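Local coordinates for ribose 5-phosphate isomerase (Trypanosoma cruzi, PDB 3M1P) that interconverts ribose 5-phosphate and ribulose 5-phosphate as a type B sugar-phosphate isomerase, at the interface of chains A and B. Coordinates in Å, arbitrary orientation; residue numbers count along the deposited sequence, not the author numbering. Chains: chain A/B, Ribose 5-phosphate isomerase.

Contact 1 and contact 2 lie on one interface between two copies of the isomerase, with the centres of their C-alpha atoms about 26 Å apart. They share no residues. In contact 1, helix 93-101 of chain A meets the loop after strand 107-111 of chain B. In contact 2, the starts of helices 46-58 and 73-80 of chain A meet helix 136-150 and the loop after helix 93-101 of chain B. Contact 1 is small, a methyl-to-ring contact with a water bridge beside it, whereas contact 2 is larger and carries salt bridges. Two-fold symmetry repeats both with the chains exchanged, so the pair is held at well-separated points.

Contact 1: the interface of chains A and B. Residues chain A 94-95; chain B 113-114.
A:Tyr94 has its ring anti to the backbone N (chi1 -177°), which sends it away from helix 93-101 toward B:Thr114. In B:Thr114 the hydroxyl OG1 sits between the backbone N and the carbonyl carbon (chi1 56°). This turns the methyl CG2 toward chain A. The patch belongs to the dimer contact of a ribose 5-phosphate isomerase of the LacAB/RpiB family, in which paired subunits build the active sites together.

The methyl CG2 of B:Thr114 sits beside the CD2-CE2 side of the tyrosine ring, raised somewhat above its plane, rather than over the face. It lies 3.4 Å from CD2 of A:Tyr94 and about equally far from CE2. A:Thr95, on the next step of the helix, adds a looser methyl contact. Its CG2 is 4.1 Å from CG2 of B:Thr114, and the two side chains cross at about a right angle.

The phenol reaches past the threonine toward B:Arg113. The arginine chain runs extended from CG to NE, and its guanidinium plane stands 89° from the tyrosine ring. The two do not stack. A water joins them instead. A:Tyr94 OH is 2.9 Å from the oxygen of water 1, and B:Arg113 NH1 is 3.1 Å from that oxygen. The water lies in the guanidinium plane, at its edge, and the N-H points almost straight at it.

Contact 2: the interface of chains A and B. Residues chain A 45-47, 74; chain B 103, 141, 144-145.
The backbone is extended at A:Asp45 and turns helical at A:Tyr46, so the aspartate stands just before helix 46-58 and projects toward B:Arg141 and B:Lys144. Its carboxylate is shared between these two residues of helix 136-150. NE of B:Arg141 donates a nearly straight hydrogen bond of 3.0 Å to OD1 of A:Asp45. The N-H lies in the guanidinium plane but meets the oxygen from above the carboxylate plane, and the two planes are 72° apart. This is a single-nitrogen grip, not a flat paired one. NZ of B:Lys144, at the end of an extended chain, donates to OD2 of A:Asp45 at 2.6 Å from the anti side. Both pairs are salt bridges, and together they should restrain rotation of the carboxylate.

A:Tyr46 holds its ring between its backbone N and carbonyl carbon (chi1 65°). CB of B:Arg141 lies above one ring face, shifted out past the rim and 3.7 Å from CE2 of A:Tyr46, with CD along that rim. CD of A:Pro47 is on the same face, offset toward the rim. The phenol OH of A:Tyr46 and the amide oxygen OD1 of B:Asn103 are 3.1 Å apart, a hydrogen bond. The ring and amide planes stand 87° apart. CD1 of B:Ile145 packs 3.6 Å from the same OH.

A:Pro47 lies across helix 136-150, with CG 3.3 Å from the backbone O of B:Arg141 and CB 3.8 Å from CB of B:Lys144. OD1 of B:Asn103 also approaches CA of A:Gly74, the last residue of the GSGIG motif, in the first turn of helix 73-80.

The contact sits where helices 46-58 and 73-80 of the Rossmann-like fold begin, against the C-terminal helix 136-150 of the partner.

Contact 1: the interface of chains A and B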
ATOM      1  N   TYR A  94      -4.160   1.171  -8.872  1.00 12.47           N
ATOM      2  CA  TYR A  94      -5.013   2.361  -8.894  1.00 12.82           C
ATOM      3  C   TYR A  94      -4.267   3.681  -9.197  1.00 12.54           C
ATOM      4  O   TYR A  94      -4.636   4.413 -10.113  1.00 12.84           O
ATOM      5  CB  TYR A  94      -5.811   2.470  -7.584  1.00 13.04           C
ATOM      6  CG  TYR A  94      -6.762   3.640  -7.581  1.00 13.19           C
ATOM      7  CD1 TYR A  94      -8.049   3.531  -8.116  1.00 13.37           C
ATOM      8  CD2 TYR A  94      -6.369   4.860  -7.060  1.00 13.61           C
ATOM      9  CE1 TYR A  94      -8.920   4.629  -8.130  1.00 13.81           C
ATOM     10  CE2 TYR A  94      -7.224   5.952  -7.062  1.00 15.84           C
ATOM     11  CZ  TYR A  94      -8.493   5.829  -7.587  1.00 14.01           C
ATOM     12  OH  TYR A  94      -9.298   6.940  -7.566  1.00 16.07           O
ATOM     13  N   THR A  95      -3.233   3.992  -8.424  1.00 12.66           N
ATOM     14  CA  THR A  95      -2.406   5.183  -8.704  1.00 12.23           C
ATOM     15  C   THR A  95      -1.769   5.125 -10.102  1.00 12.71           C
ATOM     16  O   THR A  95      -1.667   6.147 -10.770  1.00 12.72           O
ATOM     17  CB  THR A  95      -1.292   5.342  -7.677  1.00 12.06           C
ATOM     18  OG1 THR A  95      -0.616   4.085  -7.533  1.00 10.84           O
ATOM     19  CG2 THR A  95      -1.865   5.795  -6.323  1.00 10.75           C
TER
ATOM     20  N   ARG B 113      -8.645   9.388  -1.734  0.50 15.11           N
ATOM     21  CA  ARG B 113      -9.392   8.293  -2.367  0.50 14.77           C
ATOM     22  C   ARG B 113      -8.619   6.974  -2.366  0.50 14.68           C
ATOM     23  O   ARG B 113      -9.196   5.911  -2.635  0.50 14.48           O
ATOM     24  CB  ARG B 113      -9.775   8.650  -3.808  0.50 14.73           C
ATOM     25  CG  ARG B 113     -10.723   9.832  -3.975  0.50 14.38           C
ATOM     26  CD  ARG B 113     -10.941  10.056  -5.460  0.50 14.29           C
ATOM     27  NE  ARG B 113     -11.840  11.162  -5.760  0.50 15.24           N
ATOM     28  CZ  ARG B 113     -11.777  11.898  -6.867  0.50 15.30           C
ATOM     29  NH1 ARG B 113     -10.845  11.659  -7.787  0.50 14.89           N
ATOM     30  NH2 ARG B 113     -12.644  12.875  -7.055  0.50 14.21           N
ATOM     31  N   THR B 114      -7.322   7.050  -2.065  1.00 14.56           N
ATOM     32  CA  THR B 114      -6.452   5.862  -2.038  1.00 14.52           C
ATOM     33  C   THR B 114      -6.100   5.361  -0.635  1.00 14.04           C
ATOM     34  O   THR B 114      -6.018   4.152  -0.401  1.00 14.36           O
ATOM     35  CB  THR B 114      -5.113   6.130  -2.772  1.00 14.60           C
ATOM     36  OG1 THR B 114      -4.468   7.266  -2.182  1.00 16.89           O
ATOM     37  CG2 THR B 114      -5.353   6.420  -4.209  1.00 13.49           C
TER
HETATM   38  O   HOH W   1      -8.476   9.671  -7.539  1.00 26.74           O

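Contact 2: the interface of chains A and B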
ATOM      1  N   ASP A  45      23.852   8.494  -7.885  1.00 30.85           N
ATOM      2  CA  ASP A  45      22.940   9.491  -7.338  1.00 28.96           C
ATOM      3  C   ASP A  45      21.701   9.524  -8.218  1.00 27.47           C
ATOM      4  O   ASP A  45      21.795   9.777  -9.424  1.00 26.49           O
ATOM      5  CB  ASP A  45      23.585  10.884  -7.315  1.00 29.28           C
ATOM      6  CG  ASP A  45      24.774  10.984  -6.370  1.00 29.76           C
ATOM      7  OD1 ASP A  45      24.944  10.127  -5.474  1.00 30.29           O
ATOM      8  OD2 ASP A  45      25.547  11.954  -6.519  1.00 30.84           O
ATOM      9  N   TYR A  46      20.537   9.282  -7.607  1.00 25.75           N
ATOM     10  CA  TYR A  46      19.269   9.186  -8.360  1.00 23.73           C
ATOM     11  C   TYR A  46      18.944  10.391  -9.274  1.00 22.90           C
ATOM     12  O   TYR A  46      18.444  10.185 -10.375  1.00 23.08           O
ATOM     13  CB  TYR A  46      18.077   8.842  -7.429  1.00 23.13           C
ATOM     14  CG  TYR A  46      17.759   9.911  -6.415  1.00 22.09           C
ATOM     15  CD1 TYR A  46      16.901  10.964  -6.728  1.00 21.18           C
ATOM     16  CD2 TYR A  46      18.337   9.886  -5.137  1.00 21.85           C
ATOM     17  CE1 TYR A  46      16.634  11.975  -5.794  1.00 20.69           C
ATOM     18  CE2 TYR A  46      18.063  10.884  -4.201  1.00 21.32           C
ATOM     19  CZ  TYR A  46      17.209  11.923  -4.541  1.00 20.30           C
ATOM     20  OH  TYR A  46      16.936  12.908  -3.626  1.00 20.75           O
ATOM     21  N   PRO A  47      19.227  11.645  -8.834  1.00 22.14           N
ATOM     22  CA  PRO A  47      18.864  12.781  -9.698  1.00 21.69           C
ATOM     23  C   PRO A  47      19.486  12.752 -11.102  1.00 21.63           C
ATOM     24  O   PRO A  47      18.848  13.208 -12.042  1.00 21.17           O
ATOM     25  CB  PRO A  47      19.379  13.989  -8.919  1.00 21.55           C
ATOM     26  CG  PRO A  47      19.377  13.539  -7.504  1.00 21.98           C
ATOM     27  CD  PRO A  47      19.853  12.122  -7.586  1.00 21.91           C
ATOM     28  N   GLY A  74      12.523  10.437  -4.471  1.00 13.44           N
ATOM     29  CA  GLY A  74      13.549  11.316  -5.065  1.00 13.46           C
ATOM     30  C   GLY A  74      13.502  11.342  -6.578  1.00 13.25           C
ATOM     31  O   GLY A  74      13.638  12.405  -7.215  1.00 13.77           O
TER
ATOM     32  N   ASN B 103      15.282  12.630   1.482  1.00 16.02           N
ATOM     33  CA  ASN B 103      14.995  13.694   0.516  1.00 16.00           C
ATOM     34  C   ASN B 103      14.807  15.071   1.101  1.00 16.10           C
ATOM     35  O   ASN B 103      14.765  16.048   0.352  1.00 16.03           O
ATOM     36  CB  ASN B 103      13.775  13.320  -0.327  1.00 15.44           C
ATOM     37  CG  ASN B 103      13.902  11.943  -0.938  1.00 14.86           C
ATOM     38  OD1 ASN B 103      14.815  11.681  -1.724  1.00 15.18           O
ATOM     39  ND2 ASN B 103      13.007  11.054  -0.566  1.00 10.19           N
ATOM     40  N   ARG B 141      22.771  14.746  -3.261  1.00 22.85           N
ATOM     41  CA  ARG B 141      21.680  14.438  -4.194  1.00 22.05           C
ATOM     42  C   ARG B 141      20.607  15.524  -4.214  1.00 22.23           C
ATOM     43  O   ARG B 141      20.084  15.870  -5.285  1.00 21.84           O
ATOM     44  CB  ARG B 141      21.070  13.074  -3.870  1.00 22.17           C
ATOM     45  CG  ARG B 141      22.000  11.921  -4.178  1.00 20.46           C
ATOM     46  CD  ARG B 141      21.709  10.710  -3.326  1.00 19.76           C
ATOM     47  NE  ARG B 141      22.672   9.630  -3.572  1.00 19.23           N
ATOM     48  CZ  ARG B 141      22.688   8.479  -2.905  1.00 19.66           C
ATOM     49  NH1 ARG B 141      21.798   8.238  -1.940  1.00 18.81           N
ATOM     50  NH2 ARG B 141      23.601   7.567  -3.195  1.00 19.99           N
ATOM     51  N   LYS B 144      21.884  18.246  -6.258  1.00 23.92           N
ATOM     52  CA  LYS B 144      21.734  17.857  -7.656  1.00 24.13           C
ATOM     53  C   LYS B 144      20.325  18.144  -8.187  1.00 24.11           C
ATOM     54  O   LYS B 144      20.162  18.463  -9.358  1.00 24.71           O
ATOM     55  CB  LYS B 144      22.152  16.396  -7.878  1.00 24.38           C
ATOM     56  CG  LYS B 144      23.663  16.201  -7.782  1.00 23.82           C
ATOM     57  CD  LYS B 144      24.091  14.835  -8.248  1.00 23.07           C
ATOM     58  CE  LYS B 144      25.597  14.649  -8.064  1.00 22.76           C
ATOM     59  NZ  LYS B 144      26.051  13.342  -8.642  1.00 22.25           N
ATOM     60  N   ILE B 145      19.322  18.064  -7.314  1.00 24.13           N
ATOM     61  CA  ILE B 145      17.944  18.434  -7.657  1.00 24.04           C
ATOM     62  C   ILE B 145      17.839  19.937  -7.922  1.00 24.23           C
ATOM     63  O   ILE B 145      17.172  20.356  -8.875  1.00 23.88           O
ATOM     64  CB  ILE B 145      16.926  18.014  -6.541  1.00 23.96           C
ATOM     65  CG1 ILE B 145      16.844  16.487  -6.430  1.00 23.44           C
ATOM     66  CG2 ILE B 145      15.555  18.650  -6.791  1.00 23.52           C
ATOM     67  CD1 ILE B 145      15.971  15.976  -5.282  1.00 24.23           C
TER